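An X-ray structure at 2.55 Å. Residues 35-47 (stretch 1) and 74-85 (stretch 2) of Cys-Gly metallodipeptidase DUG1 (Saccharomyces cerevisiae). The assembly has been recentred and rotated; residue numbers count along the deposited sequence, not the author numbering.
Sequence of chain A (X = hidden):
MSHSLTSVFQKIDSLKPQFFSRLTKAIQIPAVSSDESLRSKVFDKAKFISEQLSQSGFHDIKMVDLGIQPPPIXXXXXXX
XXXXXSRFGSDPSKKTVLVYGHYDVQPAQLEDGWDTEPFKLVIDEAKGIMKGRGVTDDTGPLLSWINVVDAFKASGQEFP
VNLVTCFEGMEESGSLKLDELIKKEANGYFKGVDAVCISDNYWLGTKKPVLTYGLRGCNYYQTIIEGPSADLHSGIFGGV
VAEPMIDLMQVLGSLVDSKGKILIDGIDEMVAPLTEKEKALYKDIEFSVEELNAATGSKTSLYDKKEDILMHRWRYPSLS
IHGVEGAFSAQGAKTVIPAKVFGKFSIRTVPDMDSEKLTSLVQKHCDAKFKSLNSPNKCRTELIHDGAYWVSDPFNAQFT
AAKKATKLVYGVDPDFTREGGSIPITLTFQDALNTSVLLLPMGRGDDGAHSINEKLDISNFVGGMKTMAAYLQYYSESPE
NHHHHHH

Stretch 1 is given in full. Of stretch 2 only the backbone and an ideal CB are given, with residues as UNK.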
# COMPACT_ATOMS: atom_id res chain seq x y z
N ASP A 35 0.67 -4.84 14.80
CA ASP A 35 1.99 -5.14 14.27
C ASP A 35 2.64 -6.31 15.01
O ASP A 35 3.08 -6.16 16.15
CB ASP A 35 2.89 -3.90 14.37
CG ASP A 35 4.21 -4.05 13.63
OD1 ASP A 35 4.80 -5.15 13.63
OD2 ASP A 35 4.67 -3.07 13.02
N GLU A 36 2.75 -7.45 14.33
CA GLU A 36 3.26 -8.66 14.98
C GLU A 36 4.67 -8.49 15.53
O GLU A 36 4.97 -8.99 16.61
CB GLU A 36 3.22 -9.84 14.01
CG GLU A 36 1.83 -10.35 13.71
CD GLU A 36 1.86 -11.48 12.71
OE1 GLU A 36 2.98 -11.98 12.42
OE2 GLU A 36 0.77 -11.87 12.22
N SER A 37 5.51 -7.78 14.79
CA SER A 37 6.88 -7.53 15.19
C SER A 37 6.98 -6.69 16.47
O SER A 37 8.03 -6.64 17.10
CB SER A 37 7.65 -6.82 14.08
OG SER A 37 7.42 -5.42 14.12
N LEU A 38 5.88 -6.04 16.85
CA LEU A 38 5.89 -5.20 18.04
C LEU A 38 5.07 -5.80 19.17
O LEU A 38 4.85 -5.15 20.19
CB LEU A 38 5.34 -3.81 17.71
CG LEU A 38 6.11 -2.98 16.69
CD1 LEU A 38 5.40 -1.67 16.44
CD2 LEU A 38 7.53 -2.73 17.17
N ARG A 39 4.59 -7.03 18.98
CA ARG A 39 3.77 -7.67 19.99
C ARG A 39 4.47 -7.64 21.35
O ARG A 39 3.84 -7.37 22.37
CB ARG A 39 3.41 -9.11 19.58
CG ARG A 39 2.57 -9.89 20.60
CD ARG A 39 1.24 -9.22 20.94
NE ARG A 39 0.54 -8.76 19.75
CZ ARG A 39 -0.50 -9.37 19.19
NH1 ARG A 39 -0.99 -10.47 19.73
NH2 ARG A 39 -1.06 -8.88 18.10
N SER A 40 5.78 -7.87 21.34
CA SER A 40 6.56 -7.87 22.58
C SER A 40 6.49 -6.51 23.28
O SER A 40 6.45 -6.43 24.50
CB SER A 40 8.01 -8.26 22.32
OG SER A 40 8.73 -7.19 21.77
N LYS A 41 6.47 -5.44 22.49
CA LYS A 41 6.27 -4.10 23.04
C LYS A 41 4.93 -4.01 23.74
O LYS A 41 4.83 -3.44 24.84
CB LYS A 41 6.35 -3.06 21.93
CG LYS A 41 7.72 -2.99 21.29
CD LYS A 41 8.80 -2.85 22.36
CE LYS A 41 10.19 -2.71 21.74
NZ LYS A 41 11.27 -2.76 22.78
N VAL A 42 3.90 -4.59 23.13
CA VAL A 42 2.58 -4.57 23.73
C VAL A 42 2.61 -5.22 25.11
O VAL A 42 2.00 -4.71 26.04
CB VAL A 42 1.49 -5.22 22.85
CG1 VAL A 42 0.13 -4.99 23.46
CG2 VAL A 42 1.53 -4.63 21.47
N PHE A 43 3.35 -6.32 25.24
CA PHE A 43 3.46 -6.97 26.54
C PHE A 43 4.18 -6.08 27.55
O PHE A 43 3.79 -6.02 28.72
CB PHE A 43 4.17 -8.31 26.44
CG PHE A 43 3.50 -9.28 25.51
CD1 PHE A 43 2.11 -9.31 25.39
CD2 PHE A 43 4.26 -10.16 24.73
CE1 PHE A 43 1.50 -10.21 24.54
CE2 PHE A 43 3.65 -11.06 23.87
CZ PHE A 43 2.27 -11.09 23.77
N ASP A 44 5.22 -5.37 27.10
CA ASP A 44 5.97 -4.49 28.00
C ASP A 44 5.08 -3.37 28.50
O ASP A 44 5.19 -2.94 29.64
CB ASP A 44 7.18 -3.88 27.31
CG ASP A 44 8.21 -4.90 26.90
OD1 ASP A 44 8.15 -6.05 27.39
OD2 ASP A 44 9.09 -4.56 26.09
N LYS A 45 4.21 -2.89 27.61
CA LYS A 45 3.26 -1.84 27.94
C LYS A 45 2.33 -2.34 29.04
O LYS A 45 2.13 -1.66 30.03
CB LYS A 45 2.49 -1.45 26.68
CG LYS A 45 1.46 -0.35 26.85
CD LYS A 45 2.09 1.01 26.86
CE LYS A 45 1.04 2.12 27.00
NZ LYS A 45 0.43 2.52 25.71
N ALA A 46 1.79 -3.54 28.86
CA ALA A 46 0.91 -4.14 29.87
C ALA A 46 1.65 -4.31 31.18
O ALA A 46 1.09 -4.10 32.26
CB ALA A 46 0.38 -5.49 29.40
N LYS A 47 2.91 -4.69 31.07
CA LYS A 47 3.72 -4.94 32.24
C LYS A 47 3.93 -3.62 32.96
O LYS A 47 3.77 -3.54 34.18
CB LYS A 47 5.07 -5.57 31.84
CG LYS A 47 5.83 -6.19 33.00
CD LYS A 47 7.30 -6.35 32.68
CE LYS A 47 7.99 -5.00 32.46
NZ LYS A 47 9.33 -5.11 31.78
N UNK A 74 -4.25 -14.67 10.22
CA UNK A 74 -2.81 -14.89 10.16
C UNK A 74 -2.17 -14.70 11.53
O UNK A 74 -2.07 -13.58 12.03
CB UNK A 74 -2.17 -13.94 9.14
N UNK A 75 -1.73 -15.80 12.13
CA UNK A 75 -1.07 -15.75 13.43
C UNK A 75 -0.18 -16.96 13.64
O UNK A 75 -0.62 -18.10 13.51
CB UNK A 75 -2.11 -15.66 14.55
N UNK A 76 1.08 -16.70 13.97
CA UNK A 76 2.05 -17.77 14.24
C UNK A 76 1.95 -18.20 15.70
O UNK A 76 2.96 -18.27 16.39
CB UNK A 76 3.47 -17.31 13.91
N UNK A 77 0.73 -18.48 16.15
CA UNK A 77 0.50 -18.77 17.56
C UNK A 77 1.01 -17.69 18.51
O UNK A 77 1.52 -17.96 19.60
CB UNK A 77 1.16 -20.10 17.92
N UNK A 78 0.87 -16.45 18.07
CA UNK A 78 1.17 -15.29 18.88
C UNK A 78 0.14 -15.20 20.01
O UNK A 78 -1.07 -15.28 19.76
CB UNK A 78 1.18 -14.02 18.03
N UNK A 79 0.59 -15.05 21.26
CA UNK A 79 -0.36 -14.83 22.35
C UNK A 79 -0.98 -13.45 22.22
O UNK A 79 -0.36 -12.54 21.68
CB UNK A 79 0.32 -14.98 23.71
N UNK A 80 -2.20 -13.28 22.71
CA UNK A 80 -2.85 -11.97 22.72
C UNK A 80 -2.32 -11.14 23.89
O UNK A 80 -1.89 -11.70 24.89
CB UNK A 80 -4.37 -12.12 22.81
N UNK A 81 -2.35 -9.80 23.75
CA UNK A 81 -2.06 -8.88 24.87
C UNK A 81 -2.99 -9.20 26.02
O UNK A 81 -4.16 -9.43 25.77
CB UNK A 81 -2.21 -7.42 24.45
N UNK A 82 -2.48 -9.23 27.26
CA UNK A 82 -3.27 -9.58 28.44
C UNK A 82 -4.30 -8.50 28.80
O UNK A 82 -4.00 -7.33 28.60
CB UNK A 82 -2.34 -9.82 29.63
N UNK A 83 -5.48 -8.87 29.28
CA UNK A 83 -6.41 -7.87 29.78
C UNK A 83 -6.04 -7.66 31.22
O UNK A 83 -5.75 -8.63 31.91
CB UNK A 83 -7.87 -8.29 29.62
N UNK A 84 -6.02 -6.41 31.66
CA UNK A 84 -5.49 -6.09 32.97
C UNK A 84 -6.61 -5.80 33.95
O UNK A 84 -7.30 -4.80 33.82
CB UNK A 84 -4.54 -4.90 32.89
N UNK A 85 -6.80 -6.68 34.91
CA UNK A 85 -7.83 -6.48 35.92
C UNK A 85 -7.19 -6.12 37.25
O UNK A 85 -6.22 -6.75 37.67
CB UNK A 85 -8.70 -7.73 36.06

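Position 74 starts the stretch beside the carboxylate of Glu36. Its CA-to-CB bond points sideways, and the ideal CB lies 4.7 Å from Glu36 OE2, so a small polar or a basic side chain would suit. The residue is Ser74, poorly ordered; its OG stays 3.8 Å from Glu36 OE2. Its backbone O is 3.3 Å from the same OE2, but both are acceptors and no hydrogen bond joins them.

Position 75, extended at phi/psi -156/126 and again sideways, meets little of stretch 1, and many residues would fit. Thr75 works locally: its OG1 accepts a hydrogen bond from the backbone N of residue 78 (3.3 Å).

At position 76 CA-to-CB points toward stretch 1, yet nothing there comes within 5.5 Å of the ideal CB. Phi of -85° admits proline among many others. Pro76 brings its ring CD to 3.9 Å from Glu36 OE1.

Position 77 is out of reach, and its positive phi and psi (54/37) favour glycine, asparagine or aspartate. It is Asn77.

Position 78 points toward stretch 1, its ideal CB 4.5 Å from Arg39 NH1. The aliphatic part of Glu36 and the flat guanidinium of Arg39 offer a surface for a medium-sized apolar side chain, though an acidic one could also answer the arginine's charge. Leu78, with chi1 t and chi2 p, places CD2 3.8 Å from Glu36 CG and 3.7 Å from Arg39 CZ, over one face of the guanidinium.

At position 79 the main chain matters most. Its carbonyl O accepts a hydrogen bond from Arg39 NH1 (2.9 Å, 144°), near the guanidinium plane, an interaction open to any residue type. The ideal CB points sideways, 4.4 Å from Phe43 CZ, so a small side chain suffices. Ser79 fills it, with CB 4.3 Å from Phe43 CZ.

Position 80 points away, so stretch 1 sets few demands on its side chain. Leu80 contributes mainly backbone: its O lies 3.7 Å from Phe43 CE1.

Position 81 has its ideal CB 3.5 Å from Val42 CG1 and 4.6 Å from Phe43 CE1. A compact apolar group suits, and phi of -56° allows proline. Pro81 sets CG 3.7 Å from Val42 CG1 and CD 3.5 Å from Arg39 NH1. That CD covers the guanidinium face opposite Leu78, so the cation is sandwiched while its edge meets the carbonyl.

Position 82 is sideways, its ideal CB 5.1 Å from Ala46 CB; phi of -70° again permits proline, and small or medium apolar residues are plausible. Pro82 reaches Ala46 CB with CG (3.6 Å) and Phe43 CD1 with CD (3.9 Å).

Position 83 begins a strand and points away, leaving the choice open here; it is Val83.

Position 84 points toward the helix from beyond 5.5 Å, so a longer apolar chain could bridge the gap. Ile84 does so with CD1, 4.1 Å from Ala46 CB and 3.7 Å from Ala46 O.

Position 85, out of reach, is Leu85.

Stretch 2 (74-85) STPNLSLPPVIL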
# COMPACT_ATOMS: atom_id res chain seq x y z
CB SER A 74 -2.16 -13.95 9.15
OG SER A 74 -0.77 -13.83 9.38
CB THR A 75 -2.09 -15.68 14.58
OG1 THR A 75 -1.40 -15.65 15.84
CG2 THR A 75 -3.02 -16.88 14.54
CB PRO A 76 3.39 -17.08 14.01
CG PRO A 76 3.13 -15.65 14.32
CD PRO A 76 1.73 -15.38 13.86
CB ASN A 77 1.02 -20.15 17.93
CG ASN A 77 0.06 -21.25 17.54
OD1 ASN A 77 -1.14 -21.00 17.34
ND2 ASN A 77 0.57 -22.48 17.42
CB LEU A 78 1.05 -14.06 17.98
CG LEU A 78 1.85 -12.80 18.29
CD1 LEU A 78 3.34 -13.07 18.24
CD2 LEU A 78 1.47 -11.78 17.24
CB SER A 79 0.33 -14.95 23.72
OG SER A 79 1.00 -16.19 23.87
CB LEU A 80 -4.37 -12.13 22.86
CG LEU A 80 -5.09 -12.72 21.63
CD1 LEU A 80 -6.37 -13.40 22.05
CD2 LEU A 80 -5.36 -11.65 20.59
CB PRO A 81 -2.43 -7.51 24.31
CG PRO A 81 -2.34 -7.65 22.84
CD PRO A 81 -2.68 -9.07 22.51
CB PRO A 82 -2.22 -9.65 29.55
CG PRO A 82 -1.13 -8.77 29.08
CD PRO A 82 -1.08 -8.94 27.60
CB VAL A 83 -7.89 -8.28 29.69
CG1 VAL A 83 -8.76 -7.21 30.31
CG2 VAL A 83 -8.30 -8.48 28.26
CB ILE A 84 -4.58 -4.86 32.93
CG1 ILE A 84 -3.43 -5.07 31.94
CG2 ILE A 84 -4.05 -4.57 34.32
CD1 ILE A 84 -2.55 -3.85 31.76
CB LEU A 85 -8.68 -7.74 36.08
CG LEU A 85 -9.28 -8.44 34.86
CD1 LEU A 85 -10.19 -9.53 35.36
CD2 LEU A 85 -10.04 -7.49 33.94
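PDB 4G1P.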